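Local coordinates for protein probable 2-hydroxyhepta-2,4-diene-1,7-dioate isomerase (Thermus thermophilus, PDB 2DFU) that probably isomerises 2-hydroxyhepta-2,4-diene-1,7-dioate and belongs to the metal-binding fumarylacetoacetate hydrolase family, at residues R186-N190 with G191-Q195; R149-Q152 with K153-Q157. All coordinates share one frame; numbering follows the deposited sequence.

How the contacts relate
Following the chain from the N terminus, contact 2 comes first: residues 149-157 make up the short helix 149-154, which comes after strand 137-148, and the turn that leads on towards helix 159-162. The chain then runs through strand 168-175 before contact 1, residues 186-195, where strand 184-189 turns back on itself as strand 192-198. Each contact closes only its own tight local turn, so the two stand in series and neither nest nor cross. The centres of contact 1 and contact 2 lie about 26 Å apart, and the nearest atoms of contact 1 and contact 2 are about 9 Å apart. Contact 1 builds an edge, within this chain, of the five-stranded sheet; contact 2 lies against residues 107-110 and reaches the second subunit through Leu156 and Gln157.

Contact 1: residues R186-N190 with G191-Q195; sequences RTYVN and GTLRQ
Thr187 and Gln195 are joined through both backbone and side chains. Thr187 N donates to Gln195 O at 3.0 Å, while Thr187 O takes Arg194 N at 2.7 Å, almost straight on, and Gln195 N more weakly. The two side chains run together in the same direction; chi1 of -60° puts Thr187 OG1 beside its own N, where it donates to Gln195 OE1 at 2.9 Å, 24° from the amide's carbonyl plane. Gly115 N gives that same OE1 a second donor, and Gln195 NE2 is hydrogen-bonded to Thr229 OG1, so the buried amide is satisfied at both ends. An alanine in place of Gln195 would probably leave the Thr187 hydroxyl and Gly115 N without their shared acceptor. Nearer the turn, Val189 N donates to Thr192 O at 2.9 Å and Thr192 N returns a bond to Val189 O from well above the carbonyl plane. Gly191 N gives its hydrogen to a water 3.1 Å away. The Asn190 amide is bonded through ND2 to Asp240 OD1 and through OD1 to Arg241 N. On the Thr187 side, Val189 CB lies over one face of the Arg194 guanidinium; on the other, Leu193 CD1 sits over the Tyr188 ring, 4.1 Å from its centroid. With Arg194 and Gln195 both opposite Thr187, this is a β-hairpin closed by a two-residue type I' turn, with a classic β bulge.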
loop_
_atom_site.group_PDB
_atom_site.type_symbol
_atom_site.label_atom_id
_atom_site.label_comp_id
_atom_site.label_asym_id
_atom_site.label_seq_id
_atom_site.Cartn_x
_atom_site.Cartn_y
_atom_site.Cartn_z
ATOM N N ARG A 186 2.915 -7.843 -25.161
ATOM C CA ARG A 186 2.519 -6.991 -26.272
ATOM C C ARG A 186 1.311 -6.127 -25.910
ATOM O O ARG A 186 0.309 -6.620 -25.384
ATOM C CB ARG A 186 2.203 -7.850 -27.501
ATOM C CG ARG A 186 3.379 -8.689 -27.996
ATOM C CD ARG A 186 3.035 -9.407 -29.295
ATOM N NE ARG A 186 4.173 -10.132 -29.855
ATOM C CZ ARG A 186 4.514 -11.374 -29.525
ATOM N NH1 ARG A 186 3.804 -12.044 -28.630
ATOM N NH2 ARG A 186 5.564 -11.951 -30.099
ATOM N N THR A 187 1.416 -4.834 -26.198
ATOM C CA THR A 187 0.350 -3.883 -25.909
ATOM C C THR A 187 -0.249 -3.347 -27.201
ATOM O O THR A 187 0.477 -2.945 -28.106
ATOM C CB THR A 187 0.878 -2.678 -25.101
ATOM O OG1 THR A 187 1.436 -3.132 -23.863
ATOM C CG2 THR A 187 -0.245 -1.697 -24.815
ATOM N N TYR A 188 -1.575 -3.344 -27.280
ATOM C CA TYR A 188 -2.281 -2.840 -28.454
ATOM C C TYR A 188 -3.232 -1.725 -28.032
ATOM O O TYR A 188 -3.937 -1.844 -27.032
ATOM C CB TYR A 188 -3.095 -3.953 -29.126
ATOM C CG TYR A 188 -2.282 -5.144 -29.585
ATOM C CD1 TYR A 188 -1.946 -6.167 -28.699
ATOM C CD2 TYR A 188 -1.836 -5.242 -30.904
ATOM C CE1 TYR A 188 -1.189 -7.259 -29.113
ATOM C CE2 TYR A 188 -1.075 -6.327 -31.328
ATOM C CZ TYR A 188 -0.756 -7.330 -30.427
ATOM O OH TYR A 188 0.002 -8.398 -30.836
ATOM N N VAL A 189 -3.235 -0.633 -28.786
ATOM C CA VAL A 189 -4.130 0.476 -28.493
ATOM C C VAL A 189 -4.963 0.743 -29.746
ATOM O O VAL A 189 -4.426 1.034 -30.817
ATOM C CB VAL A 189 -3.351 1.742 -28.085
ATOM C CG1 VAL A 189 -4.313 2.898 -27.887
ATOM C CG2 VAL A 189 -2.578 1.481 -26.790
ATOM N N ASN A 190 -6.276 0.614 -29.604
ATOM C CA ASN A 190 -7.194 0.808 -30.713
ATOM C C ASN A 190 -6.814 -0.085 -31.901
ATOM O O ASN A 190 -6.811 0.342 -33.055
ATOM C CB ASN A 190 -7.230 2.289 -31.108
ATOM C CG ASN A 190 -7.679 3.181 -29.954
ATOM O OD1 ASN A 190 -8.573 2.813 -29.183
ATOM N ND2 ASN A 190 -7.068 4.358 -29.832
ATOM N N GLY A 191 -6.487 -1.335 -31.589
ATOM C CA GLY A 191 -6.130 -2.304 -32.610
ATOM C C GLY A 191 -4.715 -2.263 -33.156
ATOM O O GLY A 191 -4.362 -3.092 -33.994
ATOM N N THR A 192 -3.897 -1.330 -32.683
ATOM C CA THR A 192 -2.527 -1.209 -33.179
ATOM C C THR A 192 -1.445 -1.529 -32.141
ATOM O O THR A 192 -1.479 -1.029 -31.013
ATOM C CB THR A 192 -2.271 0.216 -33.715
ATOM O OG1 THR A 192 -3.262 0.544 -34.695
ATOM C CG2 THR A 192 -0.900 0.307 -34.342
ATOM N N LEU A 193 -0.474 -2.348 -32.544
ATOM C CA LEU A 193 0.627 -2.740 -31.673
ATOM C C LEU A 193 1.455 -1.520 -31.278
ATOM O O LEU A 193 1.900 -0.761 -32.138
ATOM C CB LEU A 193 1.517 -3.759 -32.389
ATOM C CG LEU A 193 2.766 -4.253 -31.654
ATOM C CD1 LEU A 193 2.361 -5.082 -30.455
ATOM C CD2 LEU A 193 3.620 -5.087 -32.606
ATOM N N ARG A 194 1.668 -1.332 -29.980
ATOM C CA ARG A 194 2.436 -0.186 -29.510
ATOM C C ARG A 194 3.673 -0.606 -28.730
ATOM O O ARG A 194 4.680 0.103 -28.722
ATOM C CB ARG A 194 1.547 0.710 -28.640
ATOM C CG ARG A 194 0.226 1.101 -29.306
ATOM C CD ARG A 194 0.457 1.871 -30.602
ATOM N NE ARG A 194 0.027 3.264 -30.499
ATOM C CZ ARG A 194 -1.184 3.712 -30.823
ATOM N NH1 ARG A 194 -2.114 2.883 -31.288
ATOM N NH2 ARG A 194 -1.472 4.997 -30.669
ATOM N N GLN A 195 3.597 -1.761 -28.079
ATOM C CA GLN A 195 4.712 -2.269 -27.290
ATOM C C GLN A 195 4.938 -3.757 -27.538
ATOM O O GLN A 195 3.988 -4.522 -27.713
ATOM C CB GLN A 195 4.451 -2.081 -25.793
ATOM C CG GLN A 195 4.276 -0.658 -25.306
ATOM C CD GLN A 195 4.217 -0.593 -23.779
ATOM O OE1 GLN A 195 3.231 -0.995 -23.163
ATOM N NE2 GLN A 195 5.289 -0.106 -23.168
HETATM O O HOH W 1 -6.834 -2.617 -28.824
#

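Contact 2: residues R149-Q152 with K153-Q157; sequences RDVQ and KKDLQ
Val151 is flanked by Lys154 of the next turn and by Asp155, just past the helix end. Lys154 crosses it at a slant and lays its CE 3.6 Å from Val151 CG1, while Asp155 runs alongside, with OD2 3.6 Å from Val151 CB. Lys154 starts with CG wedged between its own N and carbonyl carbon (chi1 69°) and then stays extended, which carries the methylenes past the valine. Lys153 takes a different course: its chain is straight as far as CE and bends only at chi4 (67°), bringing NZ back to 3.5 Å from Arg149 O. Arg149 itself is folded at chi2 and chi3, and both its NE and NH2 reach Gln152 OE1 through weak, strongly bent bonds, NH2 at 2.6 Å. Asp150 OD1 accepts Val151 N at 2.8 Å on the anti side of the carboxylate; Thr108 OG1 also bonds OD1, and Glu109 N bonds OD2. The backbone is held by Lys153 N to Asp150 O and by Asp155 N to Val151 O at 2.9 Å, after which Asp155 leaves helical geometry. Arg160 forms a salt bridge with Asp155 OD2 and also lies close to Lys154 NZ. The aspartate's charge is probably balanced in part by Arg160, and it would probably also offset some of the repulsion between that arginine and Lys154 as the helix ends.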
loop_
_atom_site.group_PDB
_atom_site.type_symbol
_atom_site.label_atom_id
_atom_site.label_comp_id
_atom_site.label_asym_id
_atom_site.label_seq_id
_atom_site.Cartn_x
_atom_site.Cartn_y
_atom_site.Cartn_z
ATOM N N ARG A 149 2.178 11.304 -16.299
ATOM C CA ARG A 149 3.524 11.844 -16.475
ATOM C C ARG A 149 3.812 13.257 -15.995
ATOM O O ARG A 149 4.905 13.514 -15.505
ATOM C CB ARG A 149 3.940 11.751 -17.947
ATOM C CG ARG A 149 3.768 10.376 -18.556
ATOM C CD ARG A 149 5.094 9.754 -18.966
ATOM N NE ARG A 149 6.002 9.584 -17.836
ATOM C CZ ARG A 149 6.963 8.664 -17.791
ATOM N NH1 ARG A 149 7.132 7.831 -18.813
ATOM N NH2 ARG A 149 7.761 8.582 -16.732
ATOM N N ASP A 150 2.871 14.182 -16.147
ATOM C CA ASP A 150 3.150 15.546 -15.717
ATOM C C ASP A 150 3.330 15.668 -14.207
ATOM O O ASP A 150 4.355 16.161 -13.745
ATOM C CB ASP A 150 2.077 16.529 -16.218
ATOM C CG ASP A 150 0.669 15.972 -16.135
ATOM O OD1 ASP A 150 0.453 14.961 -15.435
ATOM O OD2 ASP A 150 -0.227 16.563 -16.770
ATOM N N VAL A 151 2.351 15.208 -13.436
ATOM C CA VAL A 151 2.461 15.289 -11.986
ATOM C C VAL A 151 3.613 14.428 -11.488
ATOM O O VAL A 151 4.172 14.683 -10.420
ATOM C CB VAL A 151 1.150 14.858 -11.295
ATOM C CG1 VAL A 151 0.012 15.778 -11.748
ATOM C CG2 VAL A 151 0.827 13.407 -11.624
ATOM N N GLN A 152 3.979 13.417 -12.271
ATOM C CA GLN A 152 5.078 12.527 -11.905
ATOM C C GLN A 152 6.392 13.302 -11.820
ATOM O O GLN A 152 7.291 12.943 -11.061
ATOM C CB GLN A 152 5.206 11.398 -12.930
ATOM C CG GLN A 152 6.419 10.490 -12.734
ATOM C CD GLN A 152 6.457 9.355 -13.743
ATOM O OE1 GLN A 152 6.152 9.554 -14.923
ATOM N NE2 GLN A 152 6.840 8.160 -13.290
ATOM N N LYS A 153 6.491 14.376 -12.596
ATOM C CA LYS A 153 7.694 15.193 -12.606
ATOM C C LYS A 153 7.691 16.269 -11.522
ATOM O O LYS A 153 8.742 16.613 -10.989
ATOM C CB LYS A 153 7.866 15.876 -13.970
ATOM C CG LYS A 153 8.112 14.943 -15.147
ATOM C CD LYS A 153 8.225 15.755 -16.438
ATOM C CE LYS A 153 8.488 14.877 -17.657
ATOM N NZ LYS A 153 7.344 13.991 -17.998
ATOM N N LYS A 154 6.515 16.794 -11.189
ATOM C CA LYS A 154 6.425 17.860 -10.193
ATOM C C LYS A 154 6.202 17.469 -8.726
ATOM O O LYS A 154 6.828 18.048 -7.839
ATOM C CB LYS A 154 5.346 18.866 -10.610
ATOM C CG LYS A 154 3.929 18.329 -10.533
ATOM C CD LYS A 154 2.905 19.443 -10.693
ATOM C CE LYS A 154 1.485 18.903 -10.588
ATOM N NZ LYS A 154 0.458 19.976 -10.717
ATOM N N ASP A 155 5.317 16.509 -8.466
ATOM C CA ASP A 155 5.014 16.082 -7.093
ATOM C C ASP A 155 6.228 15.599 -6.302
ATOM O O ASP A 155 7.294 15.347 -6.862
ATOM C CB ASP A 155 3.960 14.965 -7.100
ATOM C CG ASP A 155 2.625 15.414 -7.674
ATOM O OD1 ASP A 155 2.503 16.603 -8.032
ATOM O OD2 ASP A 155 1.696 14.578 -7.766
ATOM N N LEU A 156 6.052 15.463 -4.991
ATOM C CA LEU A 156 7.123 14.992 -4.113
ATOM C C LEU A 156 7.472 13.543 -4.464
ATOM O O LEU A 156 8.643 13.184 -4.614
ATOM C CB LEU A 156 6.673 15.075 -2.653
ATOM C CG LEU A 156 7.692 14.648 -1.597
ATOM C CD1 LEU A 156 8.874 15.622 -1.589
ATOM C CD2 LEU A 156 7.013 14.613 -0.234
ATOM N N GLN A 157 6.434 12.721 -4.588
ATOM C CA GLN A 157 6.571 11.309 -4.932
ATOM C C GLN A 157 5.490 10.961 -5.957
ATOM O O GLN A 157 4.550 11.734 -6.167
ATOM C CB GLN A 157 6.418 10.430 -3.683
ATOM C CG GLN A 157 7.577 10.532 -2.688
ATOM C CD GLN A 157 8.822 9.793 -3.152
ATOM O OE1 GLN A 157 8.853 8.561 -3.177
ATOM N NE2 GLN A 157 9.854 10.545 -3.531
#